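Local structure of catalase (Bacillus pumilus, 4QOL) at residues A[57-68]-A[87-98]; A[308-316]-A[351-359]. The protein probably breaks down hydrogen peroxide to water and oxygen at a heme iron, with peroxidase-like activity toward phenolic substrates. One frame throughout, in Å; residues are numbered along the deposited sequence.

Interaction 1. Residues A[57-68]-A[87-98]. With HEM (protoporphyrin IX containing Fe), chain E.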
loop_
_atom_site.group_PDB
_atom_site.type_symbol
_atom_site.label_atom_id
_atom_site.label_comp_id
_atom_site.label_asym_id
_atom_site.label_seq_id
_atom_site.Cartn_x
_atom_site.Cartn_y
_atom_site.Cartn_z
ATOM N N HIS A 57 -1.477 -10.768 -18.394
ATOM C CA HIS A 57 -2.925 -10.712 -18.780
ATOM C C HIS A 57 -3.606 -9.411 -18.363
ATOM O O HIS A 57 -4.773 -9.360 -17.966
ATOM C CB HIS A 57 -3.684 -11.876 -18.246
ATOM C CG HIS A 57 -3.213 -13.221 -18.769
ATOM N ND1 HIS A 57 -3.960 -13.953 -19.645
ATOM C CD2 HIS A 57 -2.151 -13.980 -18.446
ATOM C CE1 HIS A 57 -3.359 -15.120 -19.885
ATOM N NE2 HIS A 57 -2.261 -15.171 -19.161
ATOM N N ALA A 58 -2.819 -8.350 -18.419
ATOM C CA ALA A 58 -3.319 -7.020 -17.969
ATOM C C ALA A 58 -4.479 -6.479 -18.804
ATOM O O ALA A 58 -5.376 -5.835 -18.286
ATOM C CB ALA A 58 -2.175 -6.019 -17.976
ATOM N N ARG A 59 -4.440 -6.712 -20.106
ATOM C CA ARG A 59 -5.519 -6.358 -21.018
ATOM C C ARG A 59 -6.539 -7.443 -21.114
ATOM O O ARG A 59 -6.191 -8.564 -21.458
ATOM C CB ARG A 59 -4.952 -6.136 -22.465
ATOM C CG ARG A 59 -6.013 -6.121 -23.581
ATOM C CD ARG A 59 -7.064 -5.032 -23.522
ATOM N NE ARG A 59 -6.634 -3.869 -24.254
ATOM C CZ ARG A 59 -7.340 -2.765 -24.367
ATOM N NH1 ARG A 59 -8.505 -2.639 -23.742
ATOM N NH2 ARG A 59 -6.840 -1.738 -25.056
ATOM N N GLY A 60 -7.811 -7.125 -20.786
ATOM C CA GLY A 60 -8.892 -8.111 -20.882
ATOM C C GLY A 60 -10.274 -7.533 -20.716
ATOM O O GLY A 60 -10.445 -6.344 -20.513
ATOM N N ALA A 61 -11.251 -8.434 -20.723
ATOM C CA ALA A 61 -12.658 -8.092 -20.759
ATOM C C ALA A 61 -13.417 -9.194 -20.062
ATOM O O ALA A 61 -13.109 -10.350 -20.240
ATOM C CB ALA A 61 -13.170 -7.939 -22.200
ATOM N N GLY A 62 -14.474 -8.791 -19.362
ATOM C CA GLY A 62 -15.251 -9.755 -18.579
ATOM C C GLY A 62 -16.735 -9.806 -18.938
ATOM O O GLY A 62 -17.314 -8.832 -19.388
ATOM N N ALA A 63 -17.372 -10.902 -18.593
ATOM C CA ALA A 63 -18.824 -11.042 -18.735
ATOM C C ALA A 63 -19.340 -12.101 -17.782
ATOM O O ALA A 63 -18.611 -13.011 -17.425
ATOM C CB ALA A 63 -19.174 -11.403 -20.157
ATOM N N TYR A 64 -20.603 -11.972 -17.406
ATOM C CA TYR A 64 -21.263 -13.048 -16.593
ATOM C C TYR A 64 -22.103 -13.966 -17.450
ATOM O O TYR A 64 -22.512 -13.627 -18.552
ATOM C CB TYR A 64 -22.189 -12.377 -15.580
ATOM C CG TYR A 64 -21.490 -11.536 -14.574
ATOM C CD1 TYR A 64 -21.282 -10.198 -14.822
ATOM C CD2 TYR A 64 -21.146 -12.037 -13.331
ATOM C CE1 TYR A 64 -20.663 -9.377 -13.864
ATOM C CE2 TYR A 64 -20.556 -11.238 -12.356
ATOM C CZ TYR A 64 -20.288 -9.897 -12.669
ATOM O OH TYR A 64 -19.710 -9.090 -11.678
ATOM N N GLY A 65 -22.365 -15.154 -16.908
ATOM C CA GLY A 65 -23.204 -16.067 -17.584
ATOM C C GLY A 65 -23.613 -17.233 -16.726
ATOM O O GLY A 65 -23.643 -17.152 -15.506
ATOM N N VAL A 66 -23.991 -18.298 -17.393
ATOM C CA VAL A 66 -24.479 -19.524 -16.742
ATOM C C VAL A 66 -23.842 -20.751 -17.377
ATOM O O VAL A 66 -23.657 -20.811 -18.579
ATOM C CB VAL A 66 -26.034 -19.637 -16.811
ATOM C CG1 VAL A 66 -26.516 -20.923 -16.193
ATOM C CG2 VAL A 66 -26.671 -18.463 -16.084
ATOM N N PHE A 67 -23.447 -21.693 -16.540
ATOM C CA PHE A 67 -23.072 -23.008 -16.967
ATOM C C PHE A 67 -24.142 -24.057 -16.627
ATOM O O PHE A 67 -24.616 -24.091 -15.532
ATOM C CB PHE A 67 -21.755 -23.442 -16.293
ATOM C CG PHE A 67 -21.342 -24.833 -16.695
ATOM C CD1 PHE A 67 -20.680 -25.040 -17.892
ATOM C CD2 PHE A 67 -21.569 -25.914 -15.861
ATOM C CE1 PHE A 67 -20.295 -26.290 -18.294
ATOM C CE2 PHE A 67 -21.173 -27.182 -16.261
ATOM C CZ PHE A 67 -20.568 -27.371 -17.483
ATOM N N GLU A 68 -24.537 -24.837 -17.620
ATOM C CA GLU A 68 -25.532 -25.905 -17.440
ATOM C C GLU A 68 -24.960 -27.266 -17.769
ATOM O O GLU A 68 -24.469 -27.483 -18.865
ATOM C CB GLU A 68 -26.764 -25.651 -18.337
ATOM C CG GLU A 68 -27.876 -26.670 -18.088
ATOM C CD GLU A 68 -29.180 -26.278 -18.730
ATOM O OE1 GLU A 68 -29.329 -25.114 -19.144
ATOM O OE2 GLU A 68 -30.053 -27.141 -18.830
ATOM N N LYS A 87 -28.338 -29.042 -14.007
ATOM C CA LYS A 87 -27.904 -28.163 -12.950
ATOM C C LYS A 87 -27.188 -26.917 -13.514
ATOM O O LYS A 87 -26.281 -27.056 -14.318
ATOM C CB LYS A 87 -26.963 -28.893 -11.990
ATOM C CG LYS A 87 -26.644 -28.042 -10.769
ATOM C CD LYS A 87 -25.892 -28.881 -9.748
ATOM C CE LYS A 87 -26.242 -28.512 -8.335
ATOM N NZ LYS A 87 -25.855 -29.673 -7.467
ATOM N N GLN A 88 -27.628 -25.745 -13.085
ATOM C CA GLN A 88 -27.101 -24.475 -13.549
ATOM C C GLN A 88 -26.288 -23.805 -12.428
ATOM O O GLN A 88 -26.728 -23.710 -11.294
ATOM C CB GLN A 88 -28.226 -23.553 -14.001
ATOM C CG GLN A 88 -29.003 -24.119 -15.158
ATOM C CD GLN A 88 -30.195 -23.267 -15.581
ATOM O OE1 GLN A 88 -30.383 -22.160 -15.096
ATOM N NE2 GLN A 88 -30.971 -23.755 -16.540
ATOM N N THR A 89 -25.135 -23.284 -12.816
ATOM C CA THR A 89 -24.253 -22.544 -11.919
ATOM C C THR A 89 -23.922 -21.225 -12.608
ATOM O O THR A 89 -23.530 -21.207 -13.786
ATOM C CB THR A 89 -22.985 -23.324 -11.702
ATOM O OG1 THR A 89 -23.342 -24.581 -11.120
ATOM C CG2 THR A 89 -21.990 -22.601 -10.778
ATOM N N ASP A 90 -24.021 -20.124 -11.850
ATOM C CA ASP A 90 -23.594 -18.850 -12.344
ATOM C C ASP A 90 -22.056 -18.815 -12.576
ATOM O O ASP A 90 -21.312 -19.387 -11.781
ATOM C CB ASP A 90 -24.008 -17.709 -11.362
ATOM C CG ASP A 90 -25.476 -17.393 -11.409
ATOM O OD1 ASP A 90 -26.198 -17.896 -12.303
ATOM O OD2 ASP A 90 -25.926 -16.603 -10.556
ATOM N N VAL A 91 -21.606 -18.017 -13.586
ATOM C CA VAL A 91 -20.176 -17.826 -13.831
ATOM C C VAL A 91 -19.871 -16.347 -14.054
ATOM O O VAL A 91 -20.731 -15.567 -14.426
ATOM C CB VAL A 91 -19.597 -18.618 -15.042
ATOM C CG1 VAL A 91 -19.715 -20.127 -14.828
ATOM C CG2 VAL A 91 -20.267 -18.265 -16.371
ATOM N N PHE A 92 -18.637 -16.003 -13.747
ATOM C CA PHE A 92 -17.960 -14.843 -14.283
ATOM C C PHE A 92 -16.741 -15.266 -15.044
ATOM O O PHE A 92 -15.973 -16.087 -14.541
ATOM C CB PHE A 92 -17.567 -13.836 -13.158
ATOM C CG PHE A 92 -16.894 -12.600 -13.690
ATOM C CD1 PHE A 92 -17.630 -11.643 -14.350
ATOM C CD2 PHE A 92 -15.538 -12.436 -13.543
ATOM C CE1 PHE A 92 -16.988 -10.512 -14.920
ATOM C CE2 PHE A 92 -14.909 -11.312 -14.087
ATOM C CZ PHE A 92 -15.625 -10.351 -14.723
ATOM N N VAL A 93 -16.484 -14.602 -16.191
ATOM C CA VAL A 93 -15.412 -14.999 -17.114
ATOM C C VAL A 93 -14.633 -13.784 -17.516
ATOM O O VAL A 93 -15.217 -12.760 -17.831
ATOM C CB VAL A 93 -15.970 -15.700 -18.414
ATOM C CG1 VAL A 93 -14.842 -15.932 -19.415
ATOM C CG2 VAL A 93 -16.741 -16.979 -18.019
ATOM N N ARG A 94 -13.317 -13.876 -17.432
ATOM C CA ARG A 94 -12.457 -12.826 -17.999
ATOM C C ARG A 94 -11.545 -13.423 -19.102
ATOM O O ARG A 94 -10.909 -14.458 -18.893
ATOM C CB ARG A 94 -11.596 -12.150 -16.945
ATOM C CG ARG A 94 -10.794 -10.962 -17.463
ATOM C CD ARG A 94 -10.179 -10.158 -16.297
ATOM N NE ARG A 94 -9.319 -9.051 -16.739
ATOM C CZ ARG A 94 -8.062 -9.170 -17.163
ATOM N NH1 ARG A 94 -7.482 -10.313 -17.301
ATOM N NH2 ARG A 94 -7.383 -8.062 -17.480
ATOM N N PHE A 95 -11.537 -12.746 -20.251
ATOM C CA PHE A 95 -10.667 -13.066 -21.408
ATOM C C PHE A 95 -9.600 -12.062 -21.428
ATOM O O PHE A 95 -9.838 -10.891 -21.000
ATOM C CB PHE A 95 -11.459 -13.041 -22.717
ATOM C CG PHE A 95 -12.605 -14.054 -22.765
ATOM C CD1 PHE A 95 -12.395 -15.412 -22.877
ATOM C CD2 PHE A 95 -13.921 -13.591 -22.708
ATOM C CE1 PHE A 95 -13.472 -16.289 -22.978
ATOM C CE2 PHE A 95 -14.997 -14.464 -22.795
ATOM C CZ PHE A 95 -14.779 -15.797 -22.911
ATOM N N SER A 96 -8.445 -12.386 -21.991
ATOM C CA SER A 96 -7.338 -11.473 -21.951
ATOM C C SER A 96 -6.296 -11.831 -23.016
ATOM O O SER A 96 -6.256 -12.963 -23.521
ATOM C CB SER A 96 -6.688 -11.514 -20.553
ATOM O OG SER A 96 -6.387 -12.837 -20.182
ATOM N N THR A 97 -5.410 -10.873 -23.330
ATOM C CA THR A 97 -4.090 -11.194 -23.863
ATOM C C THR A 97 -3.137 -11.473 -22.750
ATOM O O THR A 97 -3.576 -11.677 -21.602
ATOM C CB THR A 97 -3.577 -10.027 -24.789
ATOM O OG1 THR A 97 -3.408 -8.845 -24.040
ATOM C CG2 THR A 97 -4.594 -9.750 -25.978
ATOM N N VAL A 98 -1.838 -11.526 -22.996
ATOM C CA VAL A 98 -0.873 -11.922 -21.983
ATOM C C VAL A 98 0.186 -10.894 -21.620
ATOM O O VAL A 98 0.325 -10.543 -20.446
ATOM C CB VAL A 98 -0.159 -13.261 -22.318
ATOM C CG1 VAL A 98 0.852 -13.602 -21.192
ATOM C CG2 VAL A 98 -1.184 -14.339 -22.526
HETATM C CHA HEM E . -2.998 -14.169 -14.720
HETATM C CHB HEM E . 0.947 -16.202 -12.762
HETATM C CHC HEM E . 0.600 -19.885 -16.096
HETATM C CHD HEM E . -3.701 -18.102 -17.437
HETATM C C1A HEM E . -1.879 -14.391 -13.934
HETATM C C2A HEM E . -1.390 -13.512 -12.914
HETATM C C3A HEM E . -0.285 -14.088 -12.366
HETATM C C4A HEM E . -0.092 -15.312 -13.032
HETATM C CMA HEM E . 0.591 -13.681 -11.216
HETATM C CAA HEM E . -2.045 -12.226 -12.523
HETATM C CBA HEM E . -3.346 -12.622 -11.795
HETATM C CGA HEM E . -4.020 -11.453 -11.181
HETATM O O1A HEM E . -5.196 -11.597 -10.788
HETATM O O2A HEM E . -3.404 -10.385 -10.960
HETATM C C1B HEM E . 1.162 -17.366 -13.552
HETATM C C2B HEM E . 2.265 -18.246 -13.316
HETATM C C3B HEM E . 2.201 -19.259 -14.237
HETATM C C4B HEM E . 0.988 -19.037 -15.037
HETATM C CMB HEM E . 3.293 -18.057 -12.230
HETATM C CAB HEM E . 3.068 -20.427 -14.402
HETATM C CBB HEM E . 3.905 -20.761 -13.416
HETATM C C1C HEM E . -0.621 -19.715 -16.749
HETATM C C2C HEM E . -1.235 -20.702 -17.485
HETATM C C3C HEM E . -2.431 -20.190 -17.883
HETATM C C4C HEM E . -2.597 -18.902 -17.320
HETATM C CMC HEM E . -0.595 -22.027 -17.839
HETATM C CAC HEM E . -3.449 -20.902 -18.578
HETATM C CBC HEM E . -3.479 -22.216 -18.433
HETATM C C1D HEM E . -3.810 -16.871 -16.772
HETATM C C2D HEM E . -4.962 -15.994 -16.982
HETATM C C3D HEM E . -4.778 -14.882 -16.263
HETATM C C4D HEM E . -3.499 -15.093 -15.593
HETATM C CMD HEM E . -6.101 -16.349 -17.892
HETATM C CAD HEM E . -5.696 -13.692 -16.138
HETATM C CBD HEM E . -6.775 -14.089 -15.105
HETATM C CGD HEM E . -7.679 -12.893 -15.042
HETATM O O1D HEM E . -8.541 -12.800 -15.909
HETATM O O2D HEM E . -7.566 -12.019 -14.140
HETATM N NA HEM E . -1.078 -15.536 -13.985
HETATM N NB HEM E . 0.459 -17.893 -14.571
HETATM N NC HEM E . -1.479 -18.650 -16.586
HETATM N ND HEM E . -2.949 -16.307 -15.931
HETATM FE FE HEM E . -1.313 -17.072 -15.283
HETATM O O HOH W 1 0.203 -8.077 -19.159
HETATM O O HOH W 2 -2.281 -8.245 -21.520
#
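H57 and S96 meet where strand 60-68 of the catalase beta-barrel begins and its antiparallel neighbour 88-96 ends, beside the heme. The H57 ring lies over pyrrole ring D of the porphyrin, NE2 standing 3.3 Å from HEM C1D, the place taken by the distal histidine in heme catalases. V98 CG2 covers the opposite ring face, 3.4 Å above the plane and offset toward the rim, a CH-pi contact. In the ring plane, ND1 donates to S96 OG at 2.7 Å, and this bond fixes the ring's rotation. S96 presents its hydroxyl from between its own backbone N and carbonyl carbon (chi1 52°).

R94 runs fully stretched from CG to NE and turns its guanidinium end-on to the backbone of the loop that leads into strand 60-68. R94 NH1 and NH2 grip H57 O at 2.9 Å and 3.0 Å, both in the carbonyl plane. R94 NH1 also donates to propionate oxygen HEM O1D at 3.0 Å. G60 CA packs over one guanidinium face. R54 joins R94 in binding the heme.

Farther along, Y64 and F92 make an edge-to-face pair: F92 CD1 points at the centre of the Y64 face, with centroids 4.7 Å apart and planes at 56°. The other sheet face carries A61, A63, V91, V93 and F95, which pack on helix 242-253 and on strands 113-120 and 293-302, while paired backbone bonds join the strands from A61-F95 to F67-T89.

One arginine thus ties the backbone of H57 to a heme propionate, and S96 and V98 hold the imidazole flat against the porphyrin; the nearby carboxylate probably steadies the positive charge of R94.

Interaction 2. Residues A[308-316]-A[351-359]. With HEM (protoporphyrin IX containing Fe), chain E.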
loop_
_atom_site.group_PDB
_atom_site.type_symbol
_atom_site.label_atom_id
_atom_site.label_comp_id
_atom_site.label_asym_id
_atom_site.label_seq_id
_atom_site.Cartn_x
_atom_site.Cartn_y
_atom_site.Cartn_z
ATOM N N PHE A 308 -14.115 -1.391 -13.818
ATOM C CA PHE A 308 -13.083 -1.458 -12.761
ATOM C C PHE A 308 -13.500 -2.427 -11.629
ATOM O O PHE A 308 -12.706 -3.265 -11.180
ATOM C CB PHE A 308 -12.793 -0.068 -12.206
ATOM C CG PHE A 308 -11.812 -0.044 -11.080
ATOM C CD1 PHE A 308 -10.464 0.050 -11.319
ATOM C CD2 PHE A 308 -12.238 -0.212 -9.771
ATOM C CE1 PHE A 308 -9.564 0.012 -10.243
ATOM C CE2 PHE A 308 -11.334 -0.202 -8.690
ATOM C CZ PHE A 308 -10.013 -0.110 -8.915
ATOM N N ALA A 309 -14.689 -2.211 -11.092
ATOM C CA ALA A 309 -15.064 -2.842 -9.881
ATOM C C ALA A 309 -15.181 -4.357 -10.068
ATOM O O ALA A 309 -14.968 -5.120 -9.122
ATOM C CB ALA A 309 -16.386 -2.262 -9.309
ATOM N N GLU A 310 -15.595 -4.769 -11.268
ATOM C CA GLU A 310 -15.907 -6.174 -11.572
ATOM C C GLU A 310 -14.837 -6.819 -12.426
ATOM O O GLU A 310 -14.273 -7.808 -12.021
ATOM C CB GLU A 310 -17.283 -6.247 -12.248
ATOM C CG GLU A 310 -18.399 -5.801 -11.305
ATOM C CD GLU A 310 -19.701 -5.606 -11.996
ATOM O OE1 GLU A 310 -20.239 -6.621 -12.435
ATOM O OE2 GLU A 310 -20.159 -4.431 -12.129
ATOM N N THR A 311 -14.481 -6.241 -13.552
ATOM C CA THR A 311 -13.473 -6.876 -14.413
ATOM C C THR A 311 -12.036 -6.615 -13.917
ATOM O O THR A 311 -11.257 -7.565 -13.753
ATOM C CB THR A 311 -13.660 -6.492 -15.879
ATOM O OG1 THR A 311 -14.992 -6.830 -16.286
ATOM C CG2 THR A 311 -12.672 -7.148 -16.772
ATOM N N GLU A 312 -11.719 -5.354 -13.633
ATOM C CA GLU A 312 -10.354 -5.045 -13.239
ATOM C C GLU A 312 -10.038 -5.700 -11.899
ATOM O O GLU A 312 -8.948 -6.230 -11.732
ATOM C CB GLU A 312 -10.077 -3.559 -13.263
ATOM C CG GLU A 312 -8.621 -3.262 -12.984
ATOM C CD GLU A 312 -7.670 -3.709 -14.104
ATOM O OE1 GLU A 312 -6.488 -3.889 -13.806
ATOM O OE2 GLU A 312 -8.118 -3.832 -15.272
ATOM N N GLN A 313 -10.998 -5.723 -10.970
ATOM C CA GLN A 313 -10.730 -6.253 -9.627
ATOM C C GLN A 313 -11.013 -7.805 -9.500
ATOM O O GLN A 313 -10.808 -8.312 -8.453
ATOM C CB GLN A 313 -11.610 -5.568 -8.576
ATOM C CG GLN A 313 -11.163 -4.158 -8.204
ATOM C CD GLN A 313 -11.883 -3.585 -7.022
ATOM O OE1 GLN A 313 -11.242 -3.032 -6.104
ATOM N NE2 GLN A 313 -13.175 -3.693 -7.024
ATOM N N ALA A 314 -11.483 -8.472 -10.549
ATOM C CA ALA A 314 -11.631 -9.889 -10.548
ATOM C C ALA A 314 -10.355 -10.615 -10.258
ATOM O O ALA A 314 -9.279 -10.341 -10.828
ATOM C CB ALA A 314 -12.276 -10.385 -11.813
ATOM N N ALA A 315 -10.444 -11.602 -9.402
ATOM C CA ALA A 315 -9.334 -12.388 -8.950
ATOM C C ALA A 315 -9.717 -13.873 -9.171
ATOM O O ALA A 315 -10.645 -14.370 -8.537
ATOM C CB ALA A 315 -9.070 -12.155 -7.439
ATOM N N PHE A 316 -8.939 -14.570 -9.999
ATOM C CA PHE A 316 -9.068 -15.994 -10.216
ATOM C C PHE A 316 -7.835 -16.675 -9.689
ATOM O O PHE A 316 -6.723 -16.145 -9.845
ATOM C CB PHE A 316 -9.167 -16.316 -11.704
ATOM C CG PHE A 316 -10.269 -15.608 -12.444
ATOM C CD1 PHE A 316 -10.087 -14.339 -12.928
ATOM C CD2 PHE A 316 -11.467 -16.215 -12.692
ATOM C CE1 PHE A 316 -11.091 -13.711 -13.651
ATOM C CE2 PHE A 316 -12.491 -15.587 -13.381
ATOM C CZ PHE A 316 -12.274 -14.319 -13.882
ATOM N N ASN A 351 -8.007 -8.159 1.840
ATOM C CA ASN A 351 -9.429 -8.506 1.824
ATOM C C ASN A 351 -10.044 -8.526 0.444
ATOM O O ASN A 351 -11.265 -8.345 0.277
ATOM C CB ASN A 351 -10.217 -7.615 2.809
ATOM C CG ASN A 351 -9.891 -7.929 4.217
ATOM O OD1 ASN A 351 -9.875 -9.096 4.597
ATOM N ND2 ASN A 351 -9.534 -6.915 4.997
ATOM N N TYR A 352 -9.256 -8.890 -0.574
ATOM C CA TYR A 352 -9.791 -8.916 -1.943
ATOM C C TYR A 352 -10.894 -9.895 -2.166
ATOM O O TYR A 352 -11.742 -9.703 -3.073
ATOM C CB TYR A 352 -8.644 -9.153 -2.972
ATOM C CG TYR A 352 -8.197 -10.671 -2.983
ATOM C CD1 TYR A 352 -7.253 -11.213 -2.086
ATOM C CD2 TYR A 352 -8.687 -11.523 -3.961
ATOM C CE1 TYR A 352 -6.844 -12.557 -2.161
ATOM C CE2 TYR A 352 -8.317 -12.863 -4.006
ATOM C CZ TYR A 352 -7.392 -13.371 -3.117
ATOM O OH TYR A 352 -6.991 -14.686 -3.152
ATOM N N MET A 353 -10.970 -10.931 -1.323
ATOM C CA MET A 353 -12.081 -11.897 -1.445
ATOM C C MET A 353 -13.457 -11.365 -1.024
ATOM O O MET A 353 -14.487 -12.026 -1.249
ATOM C CB MET A 353 -11.696 -13.175 -0.673
ATOM C CG MET A 353 -10.621 -14.036 -1.347
ATOM S SD MET A 353 -11.082 -14.611 -3.002
ATOM C CE MET A 353 -12.463 -15.683 -2.563
ATOM N N ARG A 354 -13.485 -10.184 -0.427
ATOM C CA ARG A 354 -14.729 -9.454 -0.150
ATOM C C ARG A 354 -15.225 -8.519 -1.221
ATOM O O ARG A 354 -16.320 -7.944 -1.125
ATOM C CB ARG A 354 -14.551 -8.681 1.172
ATOM C CG ARG A 354 -14.161 -9.546 2.380
ATOM C CD ARG A 354 -15.178 -10.658 2.625
ATOM N NE ARG A 354 -14.954 -11.287 3.936
ATOM C CZ ARG A 354 -15.830 -12.109 4.544
ATOM N NH1 ARG A 354 -16.990 -12.398 4.003
ATOM N NH2 ARG A 354 -15.528 -12.635 5.705
ATOM N N ILE A 355 -14.430 -8.328 -2.262
ATOM C CA ILE A 355 -14.868 -7.542 -3.358
ATOM C C ILE A 355 -15.981 -8.337 -4.036
ATOM O O ILE A 355 -15.819 -9.496 -4.277
ATOM C CB ILE A 355 -13.711 -7.334 -4.326
ATOM C CG1 ILE A 355 -12.631 -6.466 -3.689
ATOM C CG2 ILE A 355 -14.177 -6.709 -5.661
ATOM C CD1 ILE A 355 -11.326 -6.415 -4.456
ATOM N N PRO A 356 -17.101 -7.704 -4.342
ATOM C CA PRO A 356 -18.301 -8.475 -4.770
ATOM C C PRO A 356 -18.110 -9.535 -5.843
ATOM O O PRO A 356 -18.554 -10.674 -5.637
ATOM C CB PRO A 356 -19.296 -7.397 -5.176
ATOM C CG PRO A 356 -18.979 -6.227 -4.319
ATOM C CD PRO A 356 -17.443 -6.265 -4.096
ATOM N N VAL A 357 -17.412 -9.224 -6.969
ATOM C CA VAL A 357 -17.219 -10.233 -7.966
ATOM C C VAL A 357 -16.467 -11.452 -7.489
ATOM O O VAL A 357 -16.658 -12.576 -7.999
ATOM C CB VAL A 357 -16.552 -9.613 -9.225
ATOM C CG1 VAL A 357 -15.110 -9.174 -8.939
ATOM C CG2 VAL A 357 -16.613 -10.586 -10.388
ATOM N N ASN A 358 -15.647 -11.301 -6.449
ATOM C CA ASN A 358 -14.869 -12.415 -5.921
ATOM C C ASN A 358 -15.530 -13.203 -4.787
ATOM O O ASN A 358 -15.057 -14.259 -4.418
ATOM C CB ASN A 358 -13.539 -11.895 -5.426
ATOM C CG ASN A 358 -12.737 -11.225 -6.542
ATOM O OD1 ASN A 358 -12.763 -11.663 -7.677
ATOM N ND2 ASN A 358 -11.975 -10.180 -6.191
ATOM N N CYS A 359 -16.627 -12.660 -4.293
ATOM C CA CYS A 359 -17.376 -13.297 -3.179
ATOM C C CYS A 359 -17.960 -14.617 -3.616
ATOM O O CYS A 359 -18.577 -14.697 -4.698
ATOM C CB CYS A 359 -18.469 -12.411 -2.703
ATOM S SG CYS A 359 -17.892 -10.956 -1.784
HETATM C CHA HEM E . -2.998 -14.169 -14.720
HETATM C CHB HEM E . 0.947 -16.202 -12.762
HETATM C CHC HEM E . 0.600 -19.885 -16.096
HETATM C CHD HEM E . -3.701 -18.102 -17.437
HETATM C C1A HEM E . -1.879 -14.391 -13.934
HETATM C C2A HEM E . -1.390 -13.512 -12.914
HETATM C C3A HEM E . -0.285 -14.088 -12.366
HETATM C C4A HEM E . -0.092 -15.312 -13.032
HETATM C CMA HEM E . 0.591 -13.681 -11.216
HETATM C CAA HEM E . -2.045 -12.226 -12.523
HETATM C CBA HEM E . -3.346 -12.622 -11.795
HETATM C CGA HEM E . -4.020 -11.453 -11.181
HETATM O O1A HEM E . -5.196 -11.597 -10.788
HETATM O O2A HEM E . -3.404 -10.385 -10.960
HETATM C C1B HEM E . 1.162 -17.366 -13.552
HETATM C C2B HEM E . 2.265 -18.246 -13.316
HETATM C C3B HEM E . 2.201 -19.259 -14.237
HETATM C C4B HEM E . 0.988 -19.037 -15.037
HETATM C CMB HEM E . 3.293 -18.057 -12.230
HETATM C CAB HEM E . 3.068 -20.427 -14.402
HETATM C CBB HEM E . 3.905 -20.761 -13.416
HETATM C C1C HEM E . -0.621 -19.715 -16.749
HETATM C C2C HEM E . -1.235 -20.702 -17.485
HETATM C C3C HEM E . -2.431 -20.190 -17.883
HETATM C C4C HEM E . -2.597 -18.902 -17.320
HETATM C CMC HEM E . -0.595 -22.027 -17.839
HETATM C CAC HEM E . -3.449 -20.902 -18.578
HETATM C CBC HEM E . -3.479 -22.216 -18.433
HETATM C C1D HEM E . -3.810 -16.871 -16.772
HETATM C C2D HEM E . -4.962 -15.994 -16.982
HETATM C C3D HEM E . -4.778 -14.882 -16.263
HETATM C C4D HEM E . -3.499 -15.093 -15.593
HETATM C CMD HEM E . -6.101 -16.349 -17.892
HETATM C CAD HEM E . -5.696 -13.692 -16.138
HETATM C CBD HEM E . -6.775 -14.089 -15.105
HETATM C CGD HEM E . -7.679 -12.893 -15.042
HETATM O O1D HEM E . -8.541 -12.800 -15.909
HETATM O O2D HEM E . -7.566 -12.019 -14.140
HETATM N NA HEM E . -1.078 -15.536 -13.985
HETATM N NB HEM E . 0.459 -17.893 -14.571
HETATM N NC HEM E . -1.479 -18.650 -16.586
HETATM N ND HEM E . -2.949 -16.307 -15.931
HETATM FE FE HEM E . -1.313 -17.072 -15.283
HETATM O O HOH W 3 -17.065 -6.371 -7.741
#
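N358 ND2 is shared between two carbonyl oxygens, donating at 3.2 Å to Q313 O across the contact and at 3.2 Å to Y352 O within its own segment. Both acceptors lie near the amide plane, so the two N-H groups of the carboxamide are each used. On its other branch, N358 OD1 accepts from A315 N at 2.9 Å. Y352 O is itself gripped twice, with I355 N arriving from the opposite face of its carbonyl plane.

Apolar groups fill in around this amide. With chi1 at 68°, V357 sets CG1 between its backbone N and carbonyl carbon, facing the last turn of helix 307-312, 3.5 Å from E310 O and also against A314 CA. A315 CB meets the CD2-CE2 side of the Y352 ring, 3.6 Å from CD2. I355 crosses the Q313 side chain at about a right angle, its CG2 3.5 Å from Q313 NE2. Q313 NE2 donates to A309 O at 3.1 Å, the acceptor lying in the plane of the amide, and also to T374 O of a neighbouring subunit. A water links A309 O to V357 N.

F316 CD1 reaches the heme propionate, 3.5 Å from HEM CGD. With three bonds, the buried N358 amide satisfies backbone groups of the turn leaving the helix and of the 3-10 segment, pinning together two irregular pieces of chain that share no beta pairing.

Overall arrangement
From the N terminus, interaction 1 comes first: strand 60-68 pairs with strand 88-96 and closes an 18-residue, mostly irregular loop. After further barrel strands the chain comes back beside strand 60-69 as strand 293-302 and passes into helix 307-312. Interaction 2 then joins the exit of this helix to 351-359, enclosing helix 331-348, whose Q344 and R347 also bind the heme. The two closures follow in series, neither nested nor crossed. They meet in space nonetheless: Y64 OH probably hydrogen-bonds to E310 OE1, and F92 packs on A314. R94 and F316 approach the same propionate, so barrel strands, helix end and later loop converge beside the heme.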